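Local coordinates for protein - conserved hypothetical (Bacillus anthracis, PDB 4LES) that is of unknown function, a conserved hypothetical bacterial protein built mainly from antiparallel beta sheets packed against one another, at residues 88-93 with 111-116; 132-137 with 197-202. All blocks are in the same frame, centred on the assembly; numbering follows the deposited sequence.

Interaction 1 of 2, residues 88-93 with 111-116. With PO4 (phosphate ion), chain E.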
loop_
_atom_site.group_PDB
_atom_site.type_symbol
_atom_site.label_atom_id
_atom_site.label_comp_id
_atom_site.label_asym_id
_atom_site.label_seq_id
_atom_site.Cartn_x
_atom_site.Cartn_y
_atom_site.Cartn_z
ATOM N N LYS A 88 0.376 7.741 1.776
ATOM C CA LYS A 88 1.059 8.297 2.925
ATOM C C LYS A 88 2.515 7.992 2.894
ATOM O O LYS A 88 3.331 8.873 2.853
ATOM C CB LYS A 88 0.419 7.783 4.194
ATOM C CG LYS A 88 -1.041 8.171 4.295
ATOM C CD LYS A 88 -1.654 7.563 5.546
ATOM C CE LYS A 88 -3.070 8.058 5.712
ATOM N NZ LYS A 88 -3.761 7.433 6.877
ATOM N N ARG A 89 2.863 6.731 2.887
ATOM C CA ARG A 89 4.248 6.389 2.850
ATOM C C ARG A 89 4.433 5.013 2.303
ATOM O O ARG A 89 3.473 4.251 2.157
ATOM C CB ARG A 89 4.846 6.490 4.234
ATOM C CG ARG A 89 4.092 5.725 5.284
ATOM C CD ARG A 89 4.763 5.855 6.682
ATOM N NE ARG A 89 4.115 4.852 7.507
ATOM C CZ ARG A 89 4.598 4.283 8.614
ATOM N NH1 ARG A 89 5.780 4.623 9.120
ATOM N NH2 ARG A 89 3.861 3.353 9.217
ATOM N N VAL A 90 5.685 4.720 1.968
ATOM C CA VAL A 90 6.080 3.408 1.498
ATOM C C VAL A 90 7.112 2.964 2.527
ATOM O O VAL A 90 7.994 3.745 2.875
ATOM C CB VAL A 90 6.707 3.456 0.105
ATOM C CG1 VAL A 90 7.266 2.100 -0.265
ATOM C CG2 VAL A 90 5.688 3.935 -0.924
ATOM N N VAL A 91 6.995 1.739 3.023
ATOM C CA VAL A 91 7.918 1.233 4.047
ATOM C C VAL A 91 8.548 -0.090 3.639
ATOM O O VAL A 91 7.860 -0.999 3.217
ATOM C CB VAL A 91 7.170 0.994 5.362
ATOM C CG1 VAL A 91 8.121 0.484 6.446
ATOM C CG2 VAL A 91 6.522 2.296 5.812
ATOM N N GLU A 92 9.862 -0.171 3.777
ATOM C CA GLU A 92 10.627 -1.367 3.475
ATOM C C GLU A 92 10.921 -2.006 4.805
ATOM O O GLU A 92 11.554 -1.380 5.670
ATOM C CB GLU A 92 11.937 -0.975 2.768
ATOM C CG GLU A 92 12.879 -2.124 2.485
ATOM C CD GLU A 92 14.176 -1.674 1.822
ATOM O OE1 GLU A 92 14.473 -0.461 1.797
ATOM O OE2 GLU A 92 14.908 -2.554 1.329
ATOM N N ARG A 93 10.457 -3.232 5.000
ATOM C CA ARG A 93 10.675 -3.910 6.282
ATOM C C ARG A 93 10.890 -5.409 6.226
ATOM O O ARG A 93 10.584 -6.060 5.247
ATOM C CB ARG A 93 9.548 -3.572 7.267
ATOM C CG ARG A 93 8.141 -3.761 6.755
ATOM C CD ARG A 93 7.155 -2.932 7.568
ATOM N NE ARG A 93 6.814 -3.555 8.830
ATOM C CZ ARG A 93 6.353 -2.921 9.905
ATOM N NH1 ARG A 93 6.076 -3.619 10.992
ATOM N NH2 ARG A 93 6.198 -1.608 9.929
ATOM N N VAL A 111 12.259 -8.511 0.930
ATOM C CA VAL A 111 11.694 -7.630 1.960
ATOM C C VAL A 111 10.226 -7.390 1.675
ATOM O O VAL A 111 9.763 -7.629 0.574
ATOM C CB VAL A 111 12.393 -6.233 2.021
ATOM C CG1 VAL A 111 13.785 -6.345 2.582
ATOM C CG2 VAL A 111 12.435 -5.571 0.656
ATOM N N PHE A 112 9.496 -6.946 2.687
ATOM C CA PHE A 112 8.128 -6.537 2.488
ATOM C C PHE A 112 8.175 -5.064 2.132
ATOM O O PHE A 112 8.879 -4.292 2.796
ATOM C CB PHE A 112 7.292 -6.691 3.755
ATOM C CG PHE A 112 6.951 -8.102 4.095
ATOM C CD1 PHE A 112 6.143 -8.849 3.250
ATOM C CD2 PHE A 112 7.384 -8.669 5.276
ATOM C CE1 PHE A 112 5.807 -10.150 3.563
ATOM C CE2 PHE A 112 7.062 -9.978 5.594
ATOM C CZ PHE A 112 6.272 -10.718 4.738
ATOM N N ILE A 113 7.481 -4.675 1.070
ATOM C CA ILE A 113 7.363 -3.254 0.732
ATOM C C ILE A 113 5.910 -2.953 0.987
ATOM O O ILE A 113 5.036 -3.600 0.396
ATOM C CB ILE A 113 7.710 -2.942 -0.729
ATOM C CG1 ILE A 113 9.160 -3.365 -1.023
ATOM C CG2 ILE A 113 7.547 -1.449 -1.014
ATOM C CD1 ILE A 113 10.194 -2.687 -0.126
ATOM N N VAL A 114 5.651 -2.040 1.919
ATOM C CA VAL A 114 4.286 -1.670 2.274
ATOM C C VAL A 114 3.964 -0.299 1.708
ATOM O O VAL A 114 4.706 0.640 1.926
ATOM C CB VAL A 114 4.114 -1.563 3.802
ATOM C CG1 VAL A 114 2.676 -1.181 4.166
ATOM C CG2 VAL A 114 4.504 -2.865 4.477
ATOM N N VAL A 115 2.894 -0.194 0.938
ATOM C CA VAL A 115 2.419 1.104 0.433
ATOM C C VAL A 115 1.156 1.440 1.250
ATOM O O VAL A 115 0.129 0.767 1.131
ATOM C CB VAL A 115 2.084 1.044 -1.078
ATOM C CG1 VAL A 115 1.528 2.360 -1.567
ATOM C CG2 VAL A 115 3.308 0.658 -1.907
ATOM N N GLU A 116 1.235 2.449 2.097
ATOM C CA GLU A 116 0.082 2.903 2.882
ATOM C C GLU A 116 -0.709 3.931 2.073
ATOM O O GLU A 116 -0.191 4.967 1.690
ATOM C CB GLU A 116 0.533 3.547 4.185
ATOM C CG GLU A 116 1.102 2.557 5.178
ATOM C CD GLU A 116 1.451 3.208 6.504
ATOM O OE1 GLU A 116 1.641 4.453 6.540
ATOM O OE2 GLU A 116 1.552 2.468 7.508
HETATM P P PO4 E . 6.049 1.870 11.679
HETATM O O1 PO4 E . 5.787 1.316 10.296
HETATM O O2 PO4 E . 7.268 2.753 11.690
HETATM O O3 PO4 E . 4.860 2.686 12.078
HETATM O O4 PO4 E . 6.253 0.736 12.647
#

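Interaction 2 of 2, residues 132-137 with 197-202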
loop_
_atom_site.group_PDB
_atom_site.type_symbol
_atom_site.label_atom_id
_atom_site.label_comp_id
_atom_site.label_asym_id
_atom_site.label_seq_id
_atom_site.Cartn_x
_atom_site.Cartn_y
_atom_site.Cartn_z
ATOM N N LEU A 132 -12.589 1.623 -6.292
ATOM C CA LEU A 132 -11.425 2.355 -5.751
ATOM C C LEU A 132 -10.278 2.313 -6.746
ATOM O O LEU A 132 -10.002 1.273 -7.308
ATOM C CB LEU A 132 -10.946 1.780 -4.432
ATOM C CG LEU A 132 -11.558 2.363 -3.169
ATOM C CD1 LEU A 132 -11.047 1.583 -1.960
ATOM C CD2 LEU A 132 -11.189 3.824 -3.025
ATOM N N PRO A 133 -9.603 3.451 -6.974
ATOM C CA PRO A 133 -8.527 3.408 -7.939
ATOM C C PRO A 133 -7.386 2.481 -7.556
ATOM O O PRO A 133 -7.087 2.307 -6.387
ATOM C CB PRO A 133 -8.023 4.852 -7.962
ATOM C CG PRO A 133 -9.196 5.673 -7.560
ATOM C CD PRO A 133 -9.900 4.827 -6.538
ATOM N N SER A 134 -6.734 1.923 -8.565
ATOM C CA SER A 134 -5.568 1.096 -8.359
ATOM C C SER A 134 -4.397 1.920 -7.787
ATOM O O SER A 134 -4.202 3.097 -8.132
ATOM C CB SER A 134 -5.118 0.533 -9.702
ATOM O OG SER A 134 -4.778 1.598 -10.586
ATOM N N VAL A 135 -3.637 1.299 -6.900
ATOM C CA VAL A 135 -2.427 1.896 -6.343
ATOM C C VAL A 135 -1.412 0.779 -6.475
ATOM O O VAL A 135 -1.543 -0.240 -5.818
ATOM C CB VAL A 135 -2.587 2.315 -4.858
ATOM C CG1 VAL A 135 -1.268 2.843 -4.314
ATOM C CG2 VAL A 135 -3.685 3.366 -4.684
ATOM N N ASP A 136 -0.416 0.955 -7.341
ATOM C CA ASP A 136 0.583 -0.080 -7.567
ATOM C C ASP A 136 2.018 0.374 -7.391
ATOM O O ASP A 136 2.366 1.497 -7.702
ATOM C CB ASP A 136 0.482 -0.588 -8.979
ATOM C CG ASP A 136 -0.848 -1.237 -9.273
ATOM O OD1 ASP A 136 -1.341 -2.049 -8.465
ATOM O OD2 ASP A 136 -1.383 -0.917 -10.322
ATOM N N LEU A 137 2.821 -0.552 -6.885
ATOM C CA LEU A 137 4.230 -0.388 -6.749
ATOM C C LEU A 137 4.795 -0.748 -8.101
ATOM O O LEU A 137 4.499 -1.829 -8.628
ATOM C CB LEU A 137 4.781 -1.325 -5.695
ATOM C CG LEU A 137 6.291 -1.287 -5.550
ATOM C CD1 LEU A 137 6.722 0.035 -4.908
ATOM C CD2 LEU A 137 6.736 -2.474 -4.723
ATOM N N VAL A 197 -0.854 5.666 -9.380
ATOM C CA VAL A 197 -2.219 5.779 -8.934
ATOM C C VAL A 197 -3.188 5.949 -10.115
ATOM O O VAL A 197 -3.068 6.878 -10.937
ATOM C CB VAL A 197 -2.375 6.929 -7.923
ATOM C CG1 VAL A 197 -3.833 7.116 -7.534
ATOM C CG2 VAL A 197 -1.536 6.650 -6.668
ATOM N N ASN A 198 -4.113 5.001 -10.186
ATOM C CA ASN A 198 -5.173 4.968 -11.180
ATOM C C ASN A 198 -4.626 4.971 -12.588
ATOM O O ASN A 198 -5.277 5.470 -13.478
ATOM C CB ASN A 198 -6.058 6.198 -10.998
ATOM C CG ASN A 198 -7.397 6.033 -11.671
ATOM O OD1 ASN A 198 -7.976 4.951 -11.653
ATOM N ND2 ASN A 198 -7.888 7.091 -12.274
ATOM N N ASN A 199 -3.421 4.432 -12.762
ATOM C CA ASN A 199 -2.682 4.479 -14.025
ATOM C C ASN A 199 -2.665 5.892 -14.585
ATOM O O ASN A 199 -2.633 6.082 -15.777
ATOM C CB ASN A 199 -3.282 3.486 -15.021
ATOM C CG ASN A 199 -2.985 2.056 -14.637
ATOM O OD1 ASN A 199 -1.817 1.656 -14.552
ATOM N ND2 ASN A 199 -4.029 1.272 -14.398
ATOM N N GLU A 200 -2.680 6.869 -13.697
ATOM C CA GLU A 200 -2.817 8.274 -14.054
ATOM C C GLU A 200 -1.727 9.158 -13.448
ATOM O O GLU A 200 -1.375 10.178 -14.026
ATOM C CB GLU A 200 -4.181 8.723 -13.530
ATOM C CG GLU A 200 -4.654 10.082 -13.971
ATOM C CD GLU A 200 -6.048 10.393 -13.462
ATOM O OE1 GLU A 200 -6.584 11.432 -13.856
ATOM O OE2 GLU A 200 -6.623 9.619 -12.677
ATOM N N TYR A 201 -1.217 8.786 -12.269
ATOM C CA TYR A 201 -0.169 9.532 -11.617
ATOM C C TYR A 201 0.965 8.573 -11.337
ATOM O O TYR A 201 0.732 7.404 -10.993
ATOM C CB TYR A 201 -0.641 10.076 -10.270
ATOM C CG TYR A 201 -1.838 10.975 -10.333
ATOM C CD1 TYR A 201 -3.121 10.459 -10.207
ATOM C CD2 TYR A 201 -1.688 12.352 -10.481
ATOM C CE1 TYR A 201 -4.228 11.284 -10.254
ATOM C CE2 TYR A 201 -2.790 13.188 -10.507
ATOM C CZ TYR A 201 -4.066 12.642 -10.394
ATOM O OH TYR A 201 -5.175 13.464 -10.451
ATOM N N LYS A 202 2.191 9.069 -11.458
ATOM C CA LYS A 202 3.386 8.278 -11.202
ATOM C C LYS A 202 4.231 9.098 -10.254
ATOM O O LYS A 202 4.693 10.166 -10.587
ATOM C CB LYS A 202 4.121 7.977 -12.500
ATOM C CG LYS A 202 5.274 6.999 -12.366
ATOM C CD LYS A 202 5.785 6.618 -13.752
ATOM C CE LYS A 202 6.696 5.406 -13.679
ATOM N NZ LYS A 202 7.164 4.929 -15.010
HETATM O O HOH W 1 -2.300 2.363 -10.843
HETATM O O HOH W 2 -7.791 2.229 -11.305
HETATM O O HOH W 3 -0.483 0.586 -12.027
#

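Interaction 1 of 2, residues 88-93 with 111-116
Arg89 and Glu116 stand on the same face of two neighbouring antiparallel strands, and their first torsions bring the chains side by side: in Arg89, CG sits between the backbone N and the carbonyl carbon (chi1 52°) and the chain then extends as far as NE, while Glu116 places CG opposite its carbonyl carbon (chi1 -70°). The guanidinium grips the carboxylate side-on with two nitrogens: NE of Arg89 lies 2.7 Å from OE1 of Glu116, and NH2 of Arg89 is 3.0 Å from OE2 of Glu116. Both oxygens stay close to the guanidinium plane but are met from above the carboxylate plane, since the two flat groups are turned 51° against each other. CG2 of Val91 lies over one face of the guanidinium, toward its rim. NH2 of Arg89 also donates to O3 of the phosphate, 3.1 Å away, and NH2 of Arg93 approaches phosphate O1 to 3.0 Å at its own guanidinium edge.

Beneath this polar layer, paired backbone bonds join Val91 to Val114 and Arg93 to Phe112; Val91 N to Val114 O measures 2.8 Å. The opposite face is largely apolar. There CG1 of Val90 meets CG2 of Ile113 at 3.6 Å, and CD1 of Ile113 lies against the aliphatic part of Glu92.

Tyr155 OH also bonds OE2 of Glu116, Glu71 pairs with NH1 of Arg89, and Glu158 with NH1 of Arg93. These carboxylates probably offset much of the arginines' charge, yet NH2 of each still meets the phosphate; the ion, probably from the crystallisation liquor, marks an anion-accepting spot without establishing a biological ligand.

Interaction 2 of 2, residues 132-137 with 197-202
A beta hairpin with a classic bulge presents its turn, through Asn198 and Asn199, to the chain leading into strand 135-139 at Ser134. Both asparagines take backbone angles of the left-handed helical region, and Glu200 and Tyr201 together face Val197, whose O takes a bond from Glu200 N at 2.8 Å and from Tyr201 N at 3.0 Å. Val135 and Val197 form a non-hydrogen-bonded antiparallel pair, their side chains on the same face. Just beyond it, Asn198 N donates an almost straight bond to Ser134 O, 2.8 Å long, where the strands part.

Past this bond the polar links run through water. The OG of Ser134, held between its backbone N and carbonyl carbon (chi1 61°), lies over the backbone of Asn198 and bonds a water at 2.6 Å that accepts from Asn199 N. A second water accepts from Ser134 N at 3.0 Å and donates to OD1 of Asn198 at 2.8 Å, closing a bridge alongside CB of Pro133, which rests against the Asn198 side chain. Strand 83-96 reaches the same region through Phe83 and Val85, which touch Pro133.

The amide of Asn198 is thereby fixed at both ends: besides the water at OD1, its ND2 donates nearly in the amide plane to OE2 of Glu200, 2.9 Å away, meeting that oxygen on its anti side but 30° out of the carboxylate plane.

In the fold
Interaction 1 joins two central strands of the four-stranded sheet and is mostly buried, whereas interaction 2 lies farther out, where the three-stranded sheet ends in a turn, and is only partly buried. The two sheets pack on each other: Ile113 CG2 lies 3.9 Å from Leu137 CD2, and Val115 CG1 is equally close to Val135 CG1. The apolar face of 111-116 therefore adjoins 132-137, while its other face carries the charged cluster near helix 149-158. Their chemistry follows their place. Repeated direct backbone bonds and a salt bridge tie the inner strands, but one direct backbone bond plus bridging waters spans 132-137 and 197-202.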